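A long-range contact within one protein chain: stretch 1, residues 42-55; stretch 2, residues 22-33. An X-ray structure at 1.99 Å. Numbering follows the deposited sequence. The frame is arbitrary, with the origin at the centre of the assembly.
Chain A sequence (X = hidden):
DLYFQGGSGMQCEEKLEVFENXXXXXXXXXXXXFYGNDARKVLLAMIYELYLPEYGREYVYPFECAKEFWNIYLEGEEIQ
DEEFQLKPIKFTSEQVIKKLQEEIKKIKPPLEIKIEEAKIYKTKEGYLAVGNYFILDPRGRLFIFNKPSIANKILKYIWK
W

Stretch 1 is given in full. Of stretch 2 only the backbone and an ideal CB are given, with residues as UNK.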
# COMPACT_ATOMS: atom_id res chain seq x y z
N VAL A 42 2.99 -3.51 5.44
CA VAL A 42 3.00 -2.12 4.92
C VAL A 42 1.72 -1.39 5.37
O VAL A 42 1.77 -0.26 5.86
CB VAL A 42 3.12 -2.09 3.35
CG1 VAL A 42 3.07 -0.63 2.84
CG2 VAL A 42 4.41 -2.78 2.94
N LEU A 43 0.58 -2.07 5.27
CA LEU A 43 -0.67 -1.43 5.68
C LEU A 43 -0.67 -1.14 7.20
O LEU A 43 -1.09 -0.06 7.67
CB LEU A 43 -1.85 -2.29 5.22
CG LEU A 43 -2.43 -1.93 3.82
CD1 LEU A 43 -1.39 -1.85 2.71
CD2 LEU A 43 -3.48 -2.95 3.51
N LEU A 44 -0.15 -2.09 7.98
CA LEU A 44 -0.01 -1.89 9.45
C LEU A 44 0.85 -0.69 9.77
O LEU A 44 0.50 0.13 10.65
CB LEU A 44 0.64 -3.13 10.11
CG LEU A 44 -0.27 -4.34 10.17
CD1 LEU A 44 0.51 -5.59 10.71
CD2 LEU A 44 -1.41 -3.98 11.10
N ALA A 45 1.97 -0.56 9.07
CA ALA A 45 2.84 0.60 9.28
C ALA A 45 2.14 1.91 8.92
O ALA A 45 2.30 2.92 9.62
CB ALA A 45 4.13 0.42 8.48
N MET A 46 1.36 1.91 7.84
CA MET A 46 0.58 3.11 7.47
C MET A 46 -0.43 3.50 8.56
O MET A 46 -0.61 4.69 8.82
CB MET A 46 -0.19 2.85 6.13
CG MET A 46 0.74 2.67 4.86
SD MET A 46 -0.14 2.04 3.40
CE MET A 46 -1.12 3.52 3.02
N ILE A 47 -1.10 2.51 9.16
CA ILE A 47 -2.09 2.74 10.24
C ILE A 47 -1.40 3.33 11.47
O ILE A 47 -1.86 4.33 12.04
CB ILE A 47 -2.84 1.40 10.59
CG1 ILE A 47 -3.81 1.05 9.48
CG2 ILE A 47 -3.62 1.54 11.91
CD1 ILE A 47 -4.28 -0.51 9.43
N TYR A 48 -0.30 2.71 11.88
CA TYR A 48 0.53 3.22 12.95
C TYR A 48 0.91 4.69 12.74
O TYR A 48 0.75 5.54 13.64
CB TYR A 48 1.78 2.35 13.07
CG TYR A 48 2.70 2.67 14.22
CD1 TYR A 48 2.55 2.04 15.47
CD2 TYR A 48 3.76 3.57 14.06
CE1 TYR A 48 3.44 2.35 16.55
CE2 TYR A 48 4.63 3.88 15.12
CZ TYR A 48 4.46 3.25 16.34
OH TYR A 48 5.35 3.56 17.35
N GLU A 49 1.42 4.98 11.55
CA GLU A 49 1.84 6.33 11.23
C GLU A 49 0.66 7.31 11.26
O GLU A 49 0.82 8.43 11.75
CB GLU A 49 2.58 6.38 9.89
CG GLU A 49 2.94 7.80 9.45
CD GLU A 49 3.82 7.84 8.23
OE1 GLU A 49 4.47 6.81 7.90
OE2 GLU A 49 3.90 8.93 7.59
N LEU A 50 -0.52 6.89 10.78
CA LEU A 50 -1.71 7.73 10.77
C LEU A 50 -2.19 8.13 12.19
O LEU A 50 -2.64 9.27 12.39
CB LEU A 50 -2.86 7.07 10.00
CG LEU A 50 -2.87 7.09 8.46
CD1 LEU A 50 -4.13 6.36 7.95
CD2 LEU A 50 -2.86 8.58 7.93
N TYR A 51 -2.06 7.21 13.15
CA TYR A 51 -2.63 7.36 14.49
C TYR A 51 -1.59 7.67 15.56
O TYR A 51 -1.94 8.05 16.69
CB TYR A 51 -3.53 6.14 14.86
CG TYR A 51 -4.84 6.26 14.14
CD1 TYR A 51 -5.86 7.07 14.67
CD2 TYR A 51 -5.01 5.73 12.85
CE1 TYR A 51 -7.07 7.26 13.98
CE2 TYR A 51 -6.23 5.92 12.13
CZ TYR A 51 -7.25 6.68 12.71
OH TYR A 51 -8.43 6.87 12.05
N LEU A 52 -0.31 7.58 15.19
CA LEU A 52 0.80 7.97 16.05
C LEU A 52 0.61 9.35 16.69
O LEU A 52 0.83 9.48 17.90
CB LEU A 52 2.13 7.91 15.28
CG LEU A 52 3.44 8.29 15.94
CD1 LEU A 52 3.61 7.50 17.24
CD2 LEU A 52 4.56 7.98 14.96
N PRO A 53 0.21 10.37 15.90
CA PRO A 53 -0.02 11.68 16.51
C PRO A 53 -1.07 11.71 17.64
O PRO A 53 -0.90 12.46 18.58
CB PRO A 53 -0.49 12.54 15.33
CG PRO A 53 0.16 11.91 14.11
CD PRO A 53 0.00 10.42 14.44
N GLU A 54 -2.15 10.93 17.54
CA GLU A 54 -3.15 10.87 18.61
C GLU A 54 -2.73 9.98 19.78
O GLU A 54 -3.10 10.26 20.91
CB GLU A 54 -4.50 10.33 18.14
CG GLU A 54 -5.27 11.17 17.21
CD GLU A 54 -6.34 10.35 16.47
OE1 GLU A 54 -7.21 9.71 17.14
OE2 GLU A 54 -6.31 10.34 15.22
N TYR A 55 -1.98 8.91 19.52
CA TYR A 55 -1.67 7.91 20.57
C TYR A 55 -0.30 7.98 21.25
O TYR A 55 -0.10 7.40 22.34
CB TYR A 55 -1.85 6.49 20.01
CG TYR A 55 -3.30 6.05 19.91
CD1 TYR A 55 -3.91 5.32 20.94
CD2 TYR A 55 -4.06 6.40 18.81
CE1 TYR A 55 -5.26 4.96 20.86
CE2 TYR A 55 -5.37 6.00 18.69
CZ TYR A 55 -5.97 5.29 19.71
OH TYR A 55 -7.28 4.93 19.56
N UNK A 22 -6.91 -4.68 2.69
CA UNK A 22 -6.89 -3.20 2.63
C UNK A 22 -7.40 -2.53 3.87
O UNK A 22 -7.76 -3.19 4.87
CB UNK A 22 -7.72 -2.71 1.44
N UNK A 23 -7.45 -1.20 3.84
CA UNK A 23 -8.14 -0.47 4.90
C UNK A 23 -8.75 0.83 4.35
O UNK A 23 -8.28 1.36 3.34
CB UNK A 23 -7.18 -0.16 6.05
N UNK A 24 -9.82 1.28 5.01
CA UNK A 24 -10.52 2.50 4.66
C UNK A 24 -10.59 3.40 5.89
O UNK A 24 -11.23 3.04 6.89
CB UNK A 24 -11.92 2.19 4.12
N UNK A 25 -9.99 4.58 5.79
CA UNK A 25 -10.01 5.51 6.91
C UNK A 25 -10.72 6.80 6.48
O UNK A 25 -10.18 7.57 5.66
CB UNK A 25 -8.59 5.80 7.40
N UNK A 26 -11.90 7.02 7.04
CA UNK A 26 -12.71 8.20 6.65
C UNK A 26 -12.36 9.47 7.45
O UNK A 26 -12.78 10.56 7.08
CB UNK A 26 -14.20 7.89 6.84
N UNK A 27 -11.55 9.35 8.49
CA UNK A 27 -11.03 10.53 9.16
C UNK A 27 -9.94 11.20 8.30
O UNK A 27 -9.95 12.41 8.05
CB UNK A 27 -10.48 10.16 10.54
N UNK A 28 -8.99 10.38 7.88
CA UNK A 28 -7.87 10.87 7.08
C UNK A 28 -8.10 10.76 5.58
O UNK A 28 -7.28 11.24 4.82
CB UNK A 28 -6.60 10.10 7.45
N UNK A 29 -9.23 10.19 5.17
CA UNK A 29 -9.55 9.96 3.76
C UNK A 29 -8.38 9.20 3.07
O UNK A 29 -7.83 9.67 2.04
CB UNK A 29 -9.82 11.29 3.05
N UNK A 30 -8.00 8.04 3.65
CA UNK A 30 -6.92 7.20 3.11
C UNK A 30 -7.56 5.83 2.87
O UNK A 30 -8.14 5.26 3.77
CB UNK A 30 -5.72 7.12 4.05
N UNK A 31 -7.47 5.34 1.64
CA UNK A 31 -8.06 4.06 1.27
C UNK A 31 -7.00 3.40 0.44
O UNK A 31 -6.44 4.01 -0.48
CB UNK A 31 -9.39 4.20 0.52
N UNK A 32 -6.72 2.15 0.78
CA UNK A 32 -5.71 1.37 0.07
C UNK A 32 -6.11 -0.12 0.05
O UNK A 32 -6.65 -0.62 1.04
CB UNK A 32 -4.34 1.55 0.72
N UNK A 33 -5.90 -0.77 -1.08
CA UNK A 33 -6.05 -2.23 -1.18
C UNK A 33 -4.81 -2.75 -1.90
O UNK A 33 -4.17 -2.01 -2.65
CB UNK A 33 -7.33 -2.63 -1.92

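Stretch 2 is a hairpin, strand 22-25 turning back into strand 30-33, laid against a helix that runs at 20° to the first strand and 170° to the second.

Position 22 is fully extended, phi 179° and psi -177°, and its ideal CB would lie 2.4 Å from the O of position 32. Only the absence of a side chain fits, and the residue is Gly22. Glycine answers the clash with the neighbouring strand; on the helix side, Leu43 CD2 packs 3.5 Å from Gly22 CA.

At 23 the CB points toward the helix, 4.5 Å from Ile47 CD1, with Leu43, Met46 and Leu50 beyond. A large apolar group suits, whether aromatic or a long aliphatic. Phe23 uses chi1 p to slide its ring among all four: Ile47 CG1 sits over one face, 4.0 Å from the ring centroid, Met46 CB meets the edge 3.9 Å from Phe23 CE1, and Leu43 CG packs 3.8 Å from Phe23 CD1.

Position 24 has nothing of the helix within reach, so many residues would do; it is Lys24, whose NZ makes a salt bridge with position 26.

At 25 the CB points toward the helix, 4.5 Å from Leu50 CD1, and the ideal CB is 4.8 Å from Tyr51 OH. The phenol invites an acceptor: Asp, Asn or perhaps Glu. Asp25 OD2 accepts the hydrogen bond from Tyr51 OH at 2.6 Å, while Asp25 OD1 turns to the loop and accepts from the N of position 28 at 2.9 Å.

Position 26 points away and is free to be polar: Glu26.

At 27 the CB lies 4.2 Å from Tyr51 OH, and farther along the helix waits the carboxylate of Glu54. A long basic chain, Lys or Arg, is the natural reading. Lys27, extended with every chi t, carries NZ to 2.6 Å from Glu54 OE2, a hydrogen-bonded salt bridge.

At 28 the CB stands 4.1 Å from Leu50 CD2, with the Tyr51 ring nearby; an aromatic or a broad aliphatic would fill this space. Phe28 turns its edge to the face of Tyr51, planes at 76°, and packs its CG 4.0 Å from Leu50 CD2.

Position 29 has phi 52° and psi 54°, a left-handed turn that favours Gly, Asn or Asp; Asn29 touches nothing of the helix.

At 30 the CB points toward the helix, 4.3 Å from Leu50 CD1, so a compact apolar residue suits. Val30 CG2 lies 4.2 Å from Leu50 CD2.

At 32 the CB is 4.4 Å from Met46 CE, again asking for something aliphatic. Val32 sets CG1 3.9 Å from Met46 CE.

Positions 31 and 33 point away, so many side chains would do; they are Glu31 and Lys33, both hydrogen-bonded elsewhere in the structure.

Stretch 2, residues 22-33: GFKDEKFNVEVK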
# COMPACT_ATOMS: atom_id res chain seq x y z
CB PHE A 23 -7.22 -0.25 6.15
CG PHE A 23 -6.12 0.80 5.95
CD1 PHE A 23 -4.81 0.41 5.70
CD2 PHE A 23 -6.40 2.17 6.10
CE1 PHE A 23 -3.77 1.39 5.55
CE2 PHE A 23 -5.42 3.13 5.93
CZ PHE A 23 -4.10 2.75 5.66
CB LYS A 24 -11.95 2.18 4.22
CG LYS A 24 -12.76 3.42 3.81
CD LYS A 24 -14.21 3.04 3.41
CE LYS A 24 -14.93 4.30 2.88
NZ LYS A 24 -16.36 4.03 2.56
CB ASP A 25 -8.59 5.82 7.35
CG ASP A 25 -8.57 6.54 8.67
OD1 ASP A 25 -9.14 7.66 8.72
OD2 ASP A 25 -7.97 6.03 9.63
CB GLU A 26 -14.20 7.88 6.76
CG GLU A 26 -14.63 6.71 5.89
CD GLU A 26 -16.14 6.59 5.79
OE1 GLU A 26 -16.76 6.29 6.81
OE2 GLU A 26 -16.71 6.80 4.70
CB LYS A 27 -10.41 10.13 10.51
CG LYS A 27 -9.74 11.30 11.25
CD LYS A 27 -9.32 10.93 12.66
CE LYS A 27 -8.83 12.21 13.37
NZ LYS A 27 -8.33 11.95 14.77
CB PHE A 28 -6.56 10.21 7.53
CG PHE A 28 -6.19 10.51 8.95
CD1 PHE A 28 -5.78 11.81 9.33
CD2 PHE A 28 -6.27 9.52 9.94
CE1 PHE A 28 -5.48 12.12 10.69
CE2 PHE A 28 -5.93 9.80 11.26
CZ PHE A 28 -5.53 11.12 11.64
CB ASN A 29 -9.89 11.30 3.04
CG ASN A 29 -10.38 11.10 1.60
OD1 ASN A 29 -11.17 10.20 1.32
ND2 ASN A 29 -9.93 11.97 0.70
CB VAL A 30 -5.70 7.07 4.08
CG1 VAL A 30 -4.66 6.05 3.58
CG2 VAL A 30 -5.01 8.43 4.33
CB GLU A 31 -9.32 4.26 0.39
CG GLU A 31 -10.41 5.10 1.07
CD GLU A 31 -11.67 5.23 0.27
OE1 GLU A 31 -11.70 4.71 -0.87
OE2 GLU A 31 -12.63 5.86 0.78
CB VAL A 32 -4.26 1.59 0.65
CG1 VAL A 32 -4.18 1.27 2.18
CG2 VAL A 32 -3.17 0.81 -0.19
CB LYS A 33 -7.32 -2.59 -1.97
CG LYS A 33 -8.67 -2.31 -1.24
CD LYS A 33 -9.94 -2.60 -2.09
CE LYS A 33 -9.95 -1.89 -3.44
NZ LYS A 33 -11.23 -2.10 -4.30
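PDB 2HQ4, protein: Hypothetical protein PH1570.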